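Local coordinates for enoyl-CoA hydratase (Mycobacterium avium, PDB 3OC7), which probably catalyses the reversible addition of water across the double bond of 2-enoyl-CoA thioesters in fatty acid metabolism, as a member of the crotonase family, at residues A[122-127]-A[139-144]; A[99-104]-A[127-132]. All coordinates share one frame; numbering follows the deposited sequence.

Interaction 1 of 2, residues A[122-127]-A[139-144]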
loop_
_atom_site.group_PDB
_atom_site.type_symbol
_atom_site.label_atom_id
_atom_site.label_comp_id
_atom_site.label_asym_id
_atom_site.label_seq_id
_atom_site.Cartn_x
_atom_site.Cartn_y
_atom_site.Cartn_z
ATOM N N GLY A 122 -17.984 10.365 10.666
ATOM C CA GLY A 122 -16.910 10.443 11.651
ATOM C C GLY A 122 -16.540 9.123 12.317
ATOM O O GLY A 122 -15.425 8.969 12.805
ATOM N N GLY A 123 -17.497 8.191 12.402
ATOM C CA GLY A 123 -17.192 6.841 12.907
ATOM C C GLY A 123 -16.017 6.151 12.214
ATOM O O GLY A 123 -15.255 5.427 12.862
ATOM N N PHE A 124 -15.852 6.391 10.905
ATOM C CA PHE A 124 -14.727 5.838 10.117
ATOM C C PHE A 124 -13.377 6.298 10.687
ATOM O O PHE A 124 -12.389 5.550 10.658
ATOM C CB PHE A 124 -14.804 6.276 8.644
ATOM C CG PHE A 124 -15.693 5.425 7.763
ATOM C CD1 PHE A 124 -17.038 5.758 7.593
ATOM C CD2 PHE A 124 -15.175 4.361 7.025
ATOM C CE1 PHE A 124 -17.859 4.998 6.735
ATOM C CE2 PHE A 124 -15.986 3.580 6.165
ATOM C CZ PHE A 124 -17.341 3.891 6.041
ATOM N N GLY A 125 -13.327 7.537 11.184
ATOM C CA GLY A 125 -12.083 8.098 11.742
ATOM C C GLY A 125 -11.613 7.387 13.009
ATOM O O GLY A 125 -10.406 7.190 13.181
ATOM N N LEU A 126 -12.556 6.991 13.876
ATOM C CA LEU A 126 -12.238 6.132 15.041
ATOM C C LEU A 126 -11.686 4.765 14.632
ATOM O O LEU A 126 -10.643 4.326 15.167
ATOM C CB LEU A 126 -13.458 5.934 15.968
ATOM C CG LEU A 126 -14.020 7.137 16.721
ATOM C CD1 LEU A 126 -15.109 6.692 17.718
ATOM C CD2 LEU A 126 -12.931 7.932 17.416
ATOM N N VAL A 127 -12.368 4.101 13.681
ATOM C CA VAL A 127 -11.904 2.798 13.165
ATOM C C VAL A 127 -10.475 2.927 12.580
ATOM O O VAL A 127 -9.599 2.082 12.857
ATOM C CB VAL A 127 -12.922 2.198 12.110
ATOM C CG1 VAL A 127 -12.386 0.897 11.491
ATOM C CG2 VAL A 127 -14.339 1.979 12.735
ATOM N N SER A 139 -22.166 -6.016 10.879
ATOM C CA SER A 139 -21.488 -4.763 10.504
ATOM C C SER A 139 -21.825 -4.281 9.079
ATOM O O SER A 139 -22.015 -5.098 8.164
ATOM C CB SER A 139 -19.961 -4.917 10.661
ATOM O OG SER A 139 -19.600 -5.336 11.979
ATOM N N SER A 140 -21.901 -2.960 8.893
ATOM C CA SER A 140 -21.976 -2.351 7.538
ATOM C C SER A 140 -21.192 -1.028 7.485
ATOM O O SER A 140 -21.035 -0.366 8.533
ATOM C CB SER A 140 -23.434 -2.130 7.061
ATOM O OG SER A 140 -23.963 -0.889 7.512
ATOM N N PHE A 141 -20.736 -0.637 6.275
ATOM C CA PHE A 141 -19.896 0.549 6.042
ATOM C C PHE A 141 -20.351 1.289 4.750
ATOM O O PHE A 141 -20.586 0.632 3.715
ATOM C CB PHE A 141 -18.416 0.115 5.870
ATOM C CG PHE A 141 -17.881 -0.796 6.984
ATOM C CD1 PHE A 141 -18.086 -2.187 6.950
ATOM C CD2 PHE A 141 -17.168 -0.259 8.063
ATOM C CE1 PHE A 141 -17.602 -3.016 7.981
ATOM C CE2 PHE A 141 -16.667 -1.083 9.087
ATOM C CZ PHE A 141 -16.889 -2.444 9.060
ATOM N N ALA A 142 -20.486 2.628 4.786
ATOM C CA ALA A 142 -20.795 3.446 3.574
ATOM C C ALA A 142 -20.303 4.902 3.703
ATOM O O ALA A 142 -20.542 5.541 4.735
ATOM C CB ALA A 142 -22.306 3.414 3.255
ATOM N N LEU A 143 -19.612 5.399 2.674
ATOM C CA LEU A 143 -19.114 6.790 2.617
ATOM C C LEU A 143 -20.000 7.599 1.653
ATOM O O LEU A 143 -19.671 7.744 0.466
ATOM C CB LEU A 143 -17.634 6.836 2.155
ATOM C CG LEU A 143 -16.583 6.199 3.077
ATOM C CD1 LEU A 143 -15.435 5.533 2.293
ATOM C CD2 LEU A 143 -16.020 7.194 4.099
ATOM N N THR A 144 -21.122 8.110 2.161
ATOM C CA THR A 144 -22.112 8.813 1.321
ATOM C C THR A 144 -21.992 10.343 1.303
ATOM O O THR A 144 -22.935 11.032 0.861
ATOM C CB THR A 144 -23.552 8.415 1.711
ATOM O OG1 THR A 144 -23.742 8.661 3.111
ATOM C CG2 THR A 144 -23.823 6.937 1.358
#
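The phenyl ring of F124 reaches from the first turn of helix 123-129 to strand 140-142, where it meets F141, A142 and L143. Its CB points at the strand, and CG lies beside the backbone N, anti to the carbonyl carbon (chi1 -84°), which lays the ring against the strand backbone. L143 supplies the tight part: its CD2 methyl sits 3.8 Å from the centroid of the F124 ring, 7° off the normal, a CH-pi contact almost over the middle of one face. On the same residue, CG of L143 packs 3.8 Å from CZ of F124. The outer edge of the ring turns to the backbone of A142, with CE1 of F124 3.4 Å from the carbonyl O of A142 and CZ of F124 3.6 Å from the amide N of A142. F141 comes in at a slant, and its CB stands 3.9 Å from CZ of F124.

Packing is looser toward the end of the 122-127 segment, where V127 points toward the strand but its CG2 is 5.3 Å from CE2 of F141, too far for a contact. The four touching residues are buried, whereas the segment ends at G122 and T144 are partly exposed and form the more open side; V119 of the neighbouring strand and L188 both pack on F124 and F141, and I155 also packs on F124. With no hydrogen bond between the segments, helix and strand are joined by dispersion and ring contacts, while the carbonyl O of A142 near the slightly positive ring edge probably adds a weak electrostatic attraction.

Interaction 2 of 2, residues A[99-104]-A[127-132]; sequences ALMRAI and VGACDI
Helix 86-106 and the C-terminal end of helix 123-129 lie side by side in the crotonase fold; the faces that meet are buried, and they join mainly through A129. The CB of A129 points at helix 86-106 and lies between M101 and I104, which are three positions apart on that helix. CB of A129 is 3.9 Å from the carbonyl O of M101. CG2 of I104 is 4.0 Å from CB of A129. With so short a side chain at A129, the backbones come close, and the CA atoms of M101 and A129 are 5.6 Å apart.

In the spiral topology of this family, helices such as these pack around the beta-sheet core, and C130, where the chain leaves helical geometry, leads on toward strand 132-135. CG2 of I104, anti to the backbone N, reaches the end of the helix, 3.5 Å from the carbonyl O of A129 and 4.1 Å from the amide N of C130. Beyond CB the M101 side chain leads away from 127-132, and M101 also packs on L157, T158 and F230. R166 of a second subunit hydrogen-bonds to the carbonyl oxygens of V127 and C130.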
loop_
_atom_site.group_PDB
_atom_site.type_symbol
_atom_site.label_atom_id
_atom_site.label_comp_id
_atom_site.label_asym_id
_atom_site.label_seq_id
_atom_site.Cartn_x
_atom_site.Cartn_y
_atom_site.Cartn_z
ATOM N N ALA A 99 -8.188 15.949 17.059
ATOM C CA ALA A 99 -7.531 15.784 18.364
ATOM C C ALA A 99 -7.839 14.445 19.065
ATOM O O ALA A 99 -6.962 13.874 19.738
ATOM C CB ALA A 99 -7.866 16.972 19.281
ATOM N N LEU A 100 -9.065 13.945 18.887
ATOM C CA LEU A 100 -9.447 12.635 19.413
ATOM C C LEU A 100 -8.710 11.504 18.699
ATOM O O LEU A 100 -8.175 10.598 19.355
ATOM C CB LEU A 100 -10.978 12.437 19.395
ATOM C CG LEU A 100 -11.504 11.062 19.853
ATOM C CD1 LEU A 100 -11.111 10.764 21.315
ATOM C CD2 LEU A 100 -13.026 11.016 19.647
ATOM N N MET A 101 -8.695 11.548 17.373
ATOM C CA MET A 101 -7.908 10.569 16.600
ATOM C C MET A 101 -6.427 10.581 16.981
ATOM O O MET A 101 -5.806 9.516 17.179
ATOM C CB MET A 101 -8.081 10.799 15.085
ATOM C CG MET A 101 -9.520 10.545 14.539
ATOM S SD MET A 101 -9.594 10.583 12.715
ATOM C CE MET A 101 -8.963 12.257 12.393
ATOM N N ARG A 102 -5.861 11.776 17.120
ATOM C CA ARG A 102 -4.447 11.939 17.498
ATOM C C ARG A 102 -4.109 11.363 18.905
ATOM O O ARG A 102 -3.027 10.777 19.091
ATOM C CB ARG A 102 -3.982 13.411 17.357
ATOM C CG ARG A 102 -2.453 13.581 17.440
ATOM C CD ARG A 102 -1.912 14.963 17.012
ATOM N NE ARG A 102 -0.442 14.910 16.921
ATOM C CZ ARG A 102 0.314 15.613 16.085
ATOM N NH1 ARG A 102 -0.223 16.486 15.227
ATOM N NH2 ARG A 102 1.637 15.446 16.121
ATOM N N ALA A 103 -5.030 11.504 19.867
ATOM C CA ALA A 103 -4.861 10.922 21.217
ATOM C C ALA A 103 -4.741 9.385 21.168
ATOM O O ALA A 103 -3.899 8.786 21.854
ATOM C CB ALA A 103 -5.996 11.348 22.170
ATOM N N ILE A 104 -5.571 8.747 20.328
ATOM C CA ILE A 104 -5.517 7.282 20.142
ATOM C C ILE A 104 -4.156 6.895 19.506
ATOM O O ILE A 104 -3.458 5.984 19.988
ATOM C CB ILE A 104 -6.725 6.762 19.272
ATOM C CG1 ILE A 104 -8.065 6.953 20.005
ATOM C CG2 ILE A 104 -6.521 5.282 18.852
ATOM C CD1 ILE A 104 -9.278 6.755 19.124
ATOM N N VAL A 127 -12.368 4.101 13.681
ATOM C CA VAL A 127 -11.904 2.798 13.165
ATOM C C VAL A 127 -10.475 2.927 12.580
ATOM O O VAL A 127 -9.599 2.082 12.857
ATOM C CB VAL A 127 -12.922 2.198 12.110
ATOM C CG1 VAL A 127 -12.386 0.897 11.491
ATOM C CG2 VAL A 127 -14.339 1.979 12.735
ATOM N N GLY A 128 -10.251 3.949 11.746
ATOM C CA GLY A 128 -8.912 4.203 11.174
ATOM C C GLY A 128 -7.793 4.467 12.182
ATOM O O GLY A 128 -6.657 3.978 12.001
ATOM N N ALA A 129 -8.114 5.169 13.281
ATOM C CA ALA A 129 -7.105 5.527 14.315
ATOM C C ALA A 129 -6.627 4.332 15.154
ATOM O O ALA A 129 -5.479 4.326 15.627
ATOM C CB ALA A 129 -7.635 6.658 15.239
ATOM N N CYS A 130 -7.504 3.341 15.374
ATOM C CA CYS A 130 -7.124 2.139 16.166
ATOM C C CYS A 130 -5.961 1.353 15.493
ATOM O O CYS A 130 -5.863 1.294 14.258
ATOM C CB CYS A 130 -8.352 1.252 16.438
ATOM S SG CYS A 130 -9.597 1.992 17.580
ATOM N N ASP A 131 -5.100 0.723 16.305
ATOM C CA ASP A 131 -3.988 -0.083 15.763
ATOM C C ASP A 131 -4.458 -1.399 15.090
ATOM O O ASP A 131 -3.902 -1.813 14.049
ATOM C CB ASP A 131 -2.964 -0.364 16.879
ATOM C CG ASP A 131 -2.494 0.903 17.541
ATOM O OD1 ASP A 131 -1.692 1.626 16.912
ATOM O OD2 ASP A 131 -2.953 1.192 18.672
ATOM N N ILE A 132 -5.475 -2.028 15.685
ATOM C CA ILE A 132 -6.096 -3.294 15.217
ATOM C C ILE A 132 -7.623 -3.098 15.255
ATOM O O ILE A 132 -8.119 -2.390 16.143
ATOM C CB ILE A 132 -5.664 -4.507 16.119
ATOM C CG1 ILE A 132 -4.129 -4.674 16.119
ATOM C CG2 ILE A 132 -6.370 -5.814 15.683
ATOM C CD1 ILE A 132 -3.558 -5.687 17.169
#

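How the interactions relate
Both contacts use helix 123-129, and their centres are 13 Å apart. Interaction 1 ties the start of this helix to strand 140-142 of the small parallel sheet, whereas interaction 2 sets its end against helix 86-106. The two segments of this helix overlap at V127. Along the chain the segments alternate: 99-104, 122-127, 127-132, then 139-144. The two contacts also touch directly, since the carbonyl O of G125 packs 3.5 Å from SD of M101 and CD2 of L126 lies 3.8 Å from CD2 of L100. The short helix therefore connects the small sheet with helix 86-106 inside the subunit.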